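Local coordinates for ectonucleotide pyrophosphatase/phosphodiesterase family member 5 (Mus musculus, PDB 5VEN), which probably hydrolyses phosphodiester or related phosphate-ester bonds as a zinc-dependent ectoenzyme of the nucleotide pyrophosphatase/phosphodiesterase family, with a restricted activity toward nucleotides, at residues I40-V45 against R346-K351; S223-T228 against G323-D328. All coordinates share one frame; numbering follows the deposited sequence. Where two conformers were deposited one is given.

Contact 1: I40-V45 against R346-K351; sequences IMKNGV and RKNFTK
V45 and F349 sit side by side as a parallel beta bridge, their side chains on the same face of the sheet. The CG1 methyl of V45 lies at the edge of the F349 ring, near its plane, 4.1 Å from CD2. This methyl points away from the carbonyl carbon of its own residue (chi1 -58°), which also brings it 3.5 Å from the carbonyl O of R346. The backbone ties the pair together: F349 N donates to G44 O at 3.0 Å and 164°, and V45 CA makes a CA-H...O contact to F349 O at 3.2 Å. Just before the bridge, N348 lies against the end of helix 35-42, its CB 3.4 Å from K42 O. A water lies within hydrogen-bonding distance of both M41 O and F349 O, between helix end and strand. In the next shell R346, bent at chi3 (72°), turns a face of its guanidinium to the F349 ring, with NH1 3.4 Å above the ring plane and toward its rim; NH1 also hydrogen-bonds D383 O, which probably steadies it there. L384 touches both V45 and F349, while A340 of strand 338-341 hydrogen-bonds the backbone of V45. The arrangement is a helix-to-strand turn meeting the edge of a mixed sheet: strand 349-355 joins 45-51 in parallel as an outermost strand of the alkaline-phosphatase-like alpha/beta core.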
loop_
_atom_site.group_PDB
_atom_site.type_symbol
_atom_site.label_atom_id
_atom_site.label_comp_id
_atom_site.label_asym_id
_atom_site.label_seq_id
_atom_site.Cartn_x
_atom_site.Cartn_y
_atom_site.Cartn_z
ATOM N N ILE A 40 -2.602 11.001 18.445
ATOM C CA ILE A 40 -3.520 9.934 18.042
ATOM C C ILE A 40 -3.299 8.681 18.894
ATOM O O ILE A 40 -4.255 8.054 19.373
ATOM C CB ILE A 40 -3.376 9.636 16.539
ATOM C CG1 ILE A 40 -3.928 10.816 15.722
ATOM C CG2 ILE A 40 -4.127 8.356 16.182
ATOM C CD1 ILE A 40 -3.875 10.612 14.222
ATOM N N MET A 41 -2.035 8.292 19.094
ATOM C CA MET A 41 -1.743 7.126 19.935
ATOM C C MET A 41 -2.343 7.282 21.323
ATOM O O MET A 41 -3.015 6.377 21.824
ATOM C CB MET A 41 -0.231 6.910 20.039
ATOM C CG MET A 41 0.390 6.475 18.729
ATOM S SD MET A 41 2.150 6.814 18.601
ATOM C CE MET A 41 2.732 5.996 20.076
ATOM N N LYS A 42 -2.118 8.433 21.959
ATOM C CA LYS A 42 -2.589 8.630 23.327
ATOM C C LYS A 42 -4.110 8.627 23.406
ATOM O O LYS A 42 -4.671 8.317 24.458
ATOM C CB LYS A 42 -2.034 9.938 23.880
ATOM C CG LYS A 42 -2.300 10.144 25.345
ATOM C CD LYS A 42 -1.921 11.544 25.827
ATOM C CE LYS A 42 -1.847 11.580 27.389
ATOM N NZ LYS A 42 -1.397 12.921 27.919
ATOM N N ASN A 43 -4.798 8.970 22.317
ATOM C CA ASN A 43 -6.252 9.000 22.291
ATOM C C ASN A 43 -6.830 7.933 21.376
ATOM O O ASN A 43 -7.987 8.039 20.954
ATOM C CB ASN A 43 -6.713 10.393 21.875
ATOM C CG ASN A 43 -6.273 11.450 22.867
ATOM O OD1 ASN A 43 -6.822 11.541 23.941
ATOM N ND2 ASN A 43 -5.269 12.236 22.512
ATOM N N GLY A 44 -6.055 6.915 21.064
ATOM C CA GLY A 44 -6.437 5.957 20.052
ATOM C C GLY A 44 -5.695 4.645 20.188
ATOM O O GLY A 44 -5.295 4.230 21.280
ATOM N N VAL A 45 -5.535 3.971 19.061
ATOM C CA VAL A 45 -4.953 2.648 19.003
ATOM C C VAL A 45 -3.732 2.702 18.105
ATOM O O VAL A 45 -3.596 3.574 17.238
ATOM C CB VAL A 45 -5.960 1.595 18.504
ATOM C CG1 VAL A 45 -7.194 1.573 19.422
ATOM C CG2 VAL A 45 -6.370 1.849 17.052
ATOM N N ARG A 346 -10.756 2.181 20.700
ATOM C CA ARG A 346 -10.255 2.324 22.063
ATOM C C ARG A 346 -9.297 3.511 22.147
ATOM O O ARG A 346 -8.861 4.057 21.141
ATOM C CB ARG A 346 -9.560 1.034 22.498
ATOM C CG ARG A 346 -10.539 -0.119 22.592
ATOM C CD ARG A 346 -9.851 -1.436 22.794
ATOM N NE ARG A 346 -9.286 -1.571 24.131
ATOM C CZ ARG A 346 -8.747 -2.689 24.589
ATOM N NH1 ARG A 346 -8.690 -3.765 23.804
ATOM N NH2 ARG A 346 -8.272 -2.733 25.835
ATOM N N LYS A 347 -8.995 3.924 23.375
ATOM C CA LYS A 347 -8.100 5.042 23.619
ATOM C C LYS A 347 -6.875 4.548 24.376
ATOM O O LYS A 347 -6.999 3.783 25.339
ATOM C CB LYS A 347 -8.803 6.159 24.395
ATOM C CG LYS A 347 -10.107 6.618 23.772
ATOM C CD LYS A 347 -10.418 8.032 24.172
ATOM C CE LYS A 347 -11.922 8.250 24.227
ATOM N NZ LYS A 347 -12.281 9.712 24.127
ATOM N N ASN A 348 -5.697 4.982 23.928
ATOM C CA ASN A 348 -4.422 4.665 24.584
ATOM C C ASN A 348 -4.185 3.155 24.667
ATOM O O ASN A 348 -3.686 2.639 25.678
ATOM C CB ASN A 348 -4.351 5.299 25.976
ATOM C CG ASN A 348 -2.935 5.498 26.447
ATOM O OD1 ASN A 348 -2.045 5.799 25.655
ATOM N ND2 ASN A 348 -2.713 5.349 27.741
ATOM N N PHE A 349 -4.538 2.446 23.597
ATOM C CA PHE A 349 -4.374 1.003 23.470
ATOM C C PHE A 349 -3.299 0.682 22.428
ATOM O O PHE A 349 -3.288 1.255 21.325
ATOM C CB PHE A 349 -5.696 0.354 23.072
ATOM C CG PHE A 349 -5.616 -1.108 22.862
ATOM C CD1 PHE A 349 -5.365 -1.968 23.935
ATOM C CD2 PHE A 349 -5.803 -1.643 21.606
ATOM C CE1 PHE A 349 -5.277 -3.328 23.732
ATOM C CE2 PHE A 349 -5.729 -3.006 21.408
ATOM C CZ PHE A 349 -5.461 -3.846 22.471
ATOM N N THR A 350 -2.416 -0.250 22.769
ATOM C CA THR A 350 -1.388 -0.738 21.871
ATOM C C THR A 350 -1.494 -2.250 21.743
ATOM O O THR A 350 -1.551 -2.967 22.749
ATOM C CB THR A 350 0.013 -0.361 22.372
ATOM O OG1 THR A 350 0.073 1.052 22.578
ATOM C CG2 THR A 350 1.100 -0.758 21.343
ATOM N N LYS A 351 -1.484 -2.718 20.508
ATOM C CA LYS A 351 -1.548 -4.124 20.159
ATOM C C LYS A 351 -0.276 -4.467 19.381
ATOM O O LYS A 351 0.287 -3.613 18.682
ATOM C CB LYS A 351 -2.863 -4.375 19.354
ATOM C CG LYS A 351 -2.841 -5.550 18.503
ATOM C CD LYS A 351 -4.213 -5.870 17.922
ATOM C CE LYS A 351 -4.476 -7.321 18.279
ATOM N NZ LYS A 351 -5.417 -7.955 17.440
HETATM O O HOH W 1 -2.183 3.850 21.162
#

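Contact 2: S223-T228 against G323-D328; sequences SDHGMT and GNHGYD. With ZN (zinc ion), chain L; ZN (zinc ion), chain K.
H225 lays its imidazole over that of H325 in a face-to-face stack, centroids 3.4 Å apart and planes at 11°. Each ring gives its NE2 to a different zinc ion, H225 at 2.0 Å and H325 likewise, and one water lies within reach of both metals. D224 OD2 joins H225 on the first zinc ion, whose protein ligands are completed by D22 and T58; D177 and H181 accompany H325 on the second. The rotation of H225 is fixed at its far nitrogen: ND1 donates to G226 O at 2.8 Å, nearly in the ring plane and on a lone pair of the carbonyl. H325 ND1 is held in turn by T56 O.

M227 bends at chi2 and chi3 (74° and 63°), setting SD in plane at the edge of the H325 ring and 3.3 Å from N324 N, with CE 3.7 Å from H325 CD2. Replacing M227 by alanine removes the sulfur and its methyl, which would probably leave a gap beside the H325 edge and along the G323-N324 backbone. Beyond the metals, T228 and N324 form an antiparallel hydrogen-bonded pair, T228 N to N324 O at 2.8 Å and N324 N to T228 O at 3.0 Å. The hydroxyl of Y327 is bonded to W310 O.

This two-zinc centre is characteristic of the alkaline phosphatase superfamily. Its loop 223-228 leaves core strand 217-222 and enters the small ribbon of 228-229 with 323-324, while helix 177-183 packs against H225, M227 and N324, and helix 58-67 against D224.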
loop_
_atom_site.group_PDB
_atom_site.type_symbol
_atom_site.label_atom_id
_atom_site.label_comp_id
_atom_site.label_asym_id
_atom_site.label_seq_id
_atom_site.Cartn_x
_atom_site.Cartn_y
_atom_site.Cartn_z
ATOM N N SER A 223 -0.054 2.907 6.060
ATOM C CA SER A 223 0.813 3.010 4.903
ATOM C C SER A 223 0.777 1.670 4.208
ATOM O O SER A 223 0.154 0.720 4.691
ATOM C CB SER A 223 2.226 3.444 5.325
ATOM O OG SER A 223 3.068 3.646 4.205
ATOM N N ASP A 224 1.470 1.595 3.084
ATOM C CA ASP A 224 1.533 0.413 2.251
ATOM C C ASP A 224 2.743 -0.479 2.506
ATOM O O ASP A 224 2.656 -1.699 2.334
ATOM C CB ASP A 224 1.497 0.830 0.779
ATOM C CG ASP A 224 2.505 1.900 0.373
ATOM O OD1 ASP A 224 3.134 2.576 1.236
ATOM O OD2 ASP A 224 2.680 2.068 -0.873
ATOM N N HIS A 225 3.842 0.100 2.986
ATOM C CA HIS A 225 5.091 -0.642 3.167
ATOM C C HIS A 225 6.084 0.320 3.821
ATOM O O HIS A 225 5.836 1.537 3.952
ATOM C CB HIS A 225 5.678 -1.133 1.843
ATOM C CG HIS A 225 5.831 -0.019 0.860
ATOM N ND1 HIS A 225 6.775 0.986 0.995
ATOM C CD2 HIS A 225 5.068 0.317 -0.209
ATOM C CE1 HIS A 225 6.571 1.901 0.060
ATOM N NE2 HIS A 225 5.526 1.532 -0.678
ATOM N N GLY A 226 7.219 -0.247 4.209
ATOM C CA GLY A 226 8.354 0.514 4.759
ATOM C C GLY A 226 9.412 0.781 3.716
ATOM O O GLY A 226 9.122 1.092 2.556
ATOM N N MET A 227 10.664 0.630 4.123
ATOM C CA MET A 227 11.792 1.049 3.313
ATOM C C MET A 227 13.052 0.458 3.949
ATOM O O MET A 227 13.143 0.405 5.180
ATOM C CB MET A 227 11.877 2.590 3.264
ATOM C CG MET A 227 12.873 3.126 2.234
ATOM S SD MET A 227 12.398 3.024 0.497
ATOM C CE MET A 227 10.956 4.070 0.502
ATOM N N THR A 228 14.015 0.065 3.118
ATOM C CA THR A 228 15.294 -0.444 3.607
ATOM C C THR A 228 16.452 0.216 2.842
ATOM O O THR A 228 16.327 0.635 1.692
ATOM C CB THR A 228 15.353 -2.019 3.559
ATOM O OG1 THR A 228 16.426 -2.503 4.404
ATOM C CG2 THR A 228 15.636 -2.552 2.190
ATOM N N GLY A 323 17.205 3.996 -1.019
ATOM C CA GLY A 323 16.148 3.291 -0.293
ATOM C C GLY A 323 15.302 2.498 -1.276
ATOM O O GLY A 323 15.060 2.955 -2.402
ATOM N N ASN A 324 14.868 1.306 -0.862
ATOM C CA ASN A 324 13.872 0.605 -1.653
ATOM C C ASN A 324 13.086 -0.351 -0.769
ATOM O O ASN A 324 13.357 -0.533 0.440
ATOM C CB ASN A 324 14.498 -0.113 -2.863
ATOM C CG ASN A 324 13.490 -0.298 -4.024
ATOM O OD1 ASN A 324 12.374 0.252 -4.030
ATOM N ND2 ASN A 324 13.858 -1.152 -4.971
ATOM N N HIS A 325 12.019 -0.888 -1.381
ATOM C CA HIS A 325 11.110 -1.811 -0.728
ATOM C C HIS A 325 10.593 -2.762 -1.808
ATOM O O HIS A 325 10.928 -2.633 -2.987
ATOM C CB HIS A 325 9.974 -1.044 -0.044
ATOM C CG HIS A 325 9.293 -0.105 -0.974
ATOM N ND1 HIS A 325 8.189 -0.465 -1.717
ATOM C CD2 HIS A 325 9.594 1.174 -1.338
ATOM C CE1 HIS A 325 7.816 0.556 -2.473
ATOM N NE2 HIS A 325 8.672 1.555 -2.287
ATOM N N GLY A 326 9.755 -3.690 -1.410
ATOM C CA GLY A 326 9.333 -4.787 -2.286
ATOM C C GLY A 326 9.777 -6.161 -1.813
ATOM O O GLY A 326 9.253 -7.183 -2.292
ATOM N N TYR A 327 10.703 -6.199 -0.845
ATOM C CA TYR A 327 11.277 -7.394 -0.258
ATOM C C TYR A 327 10.209 -8.220 0.468
ATOM O O TYR A 327 9.072 -7.786 0.700
ATOM C CB TYR A 327 12.388 -6.992 0.714
ATOM C CG TYR A 327 13.466 -6.165 0.052
ATOM C CD1 TYR A 327 14.483 -6.760 -0.690
ATOM C CD2 TYR A 327 13.446 -4.781 0.143
ATOM C CE1 TYR A 327 15.484 -5.995 -1.315
ATOM C CE2 TYR A 327 14.442 -3.996 -0.491
ATOM C CZ TYR A 327 15.446 -4.618 -1.225
ATOM O OH TYR A 327 16.428 -3.873 -1.857
ATOM N N ASP A 328 10.609 -9.423 0.845
ATOM C CA ASP A 328 9.854 -10.331 1.706
ATOM C C ASP A 328 9.029 -9.589 2.756
ATOM O O ASP A 328 9.579 -8.811 3.556
ATOM C CB ASP A 328 10.877 -11.298 2.360
ATOM C CG ASP A 328 10.241 -12.463 3.082
ATOM O OD1 ASP A 328 9.047 -12.435 3.408
ATOM O OD2 ASP A 328 11.000 -13.423 3.370
HETATM ZN ZN ZN L . 4.297 2.842 -1.653
HETATM ZN ZN ZN K . 8.519 3.474 -2.989
HETATM O O HOH W 2 7.381 3.425 -4.621
HETATM O O HOH W 3 6.167 3.612 -3.227
#

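How the contacts relate
Contact 1 and contact 2 lie about 25 Å apart between centres, and their nearest atoms stay about 12 Å from each other. Along the chain the order is 40-45, 223-228, 323-328, 346-351, so contact 2 falls wholly within the span that contact 1 brackets. They are linked through the mixed eight-stranded sheet: loop 223-228 follows its strand 217-222, next to which comes 338-341, then 45-51 and, third across and at the edge, 349-355. One sheet therefore carries the zinc-binding loop of contact 2 in the buried interior and ends in the 45-51/349-355 pair of contact 1 at its partly buried margin, away from the metal centre.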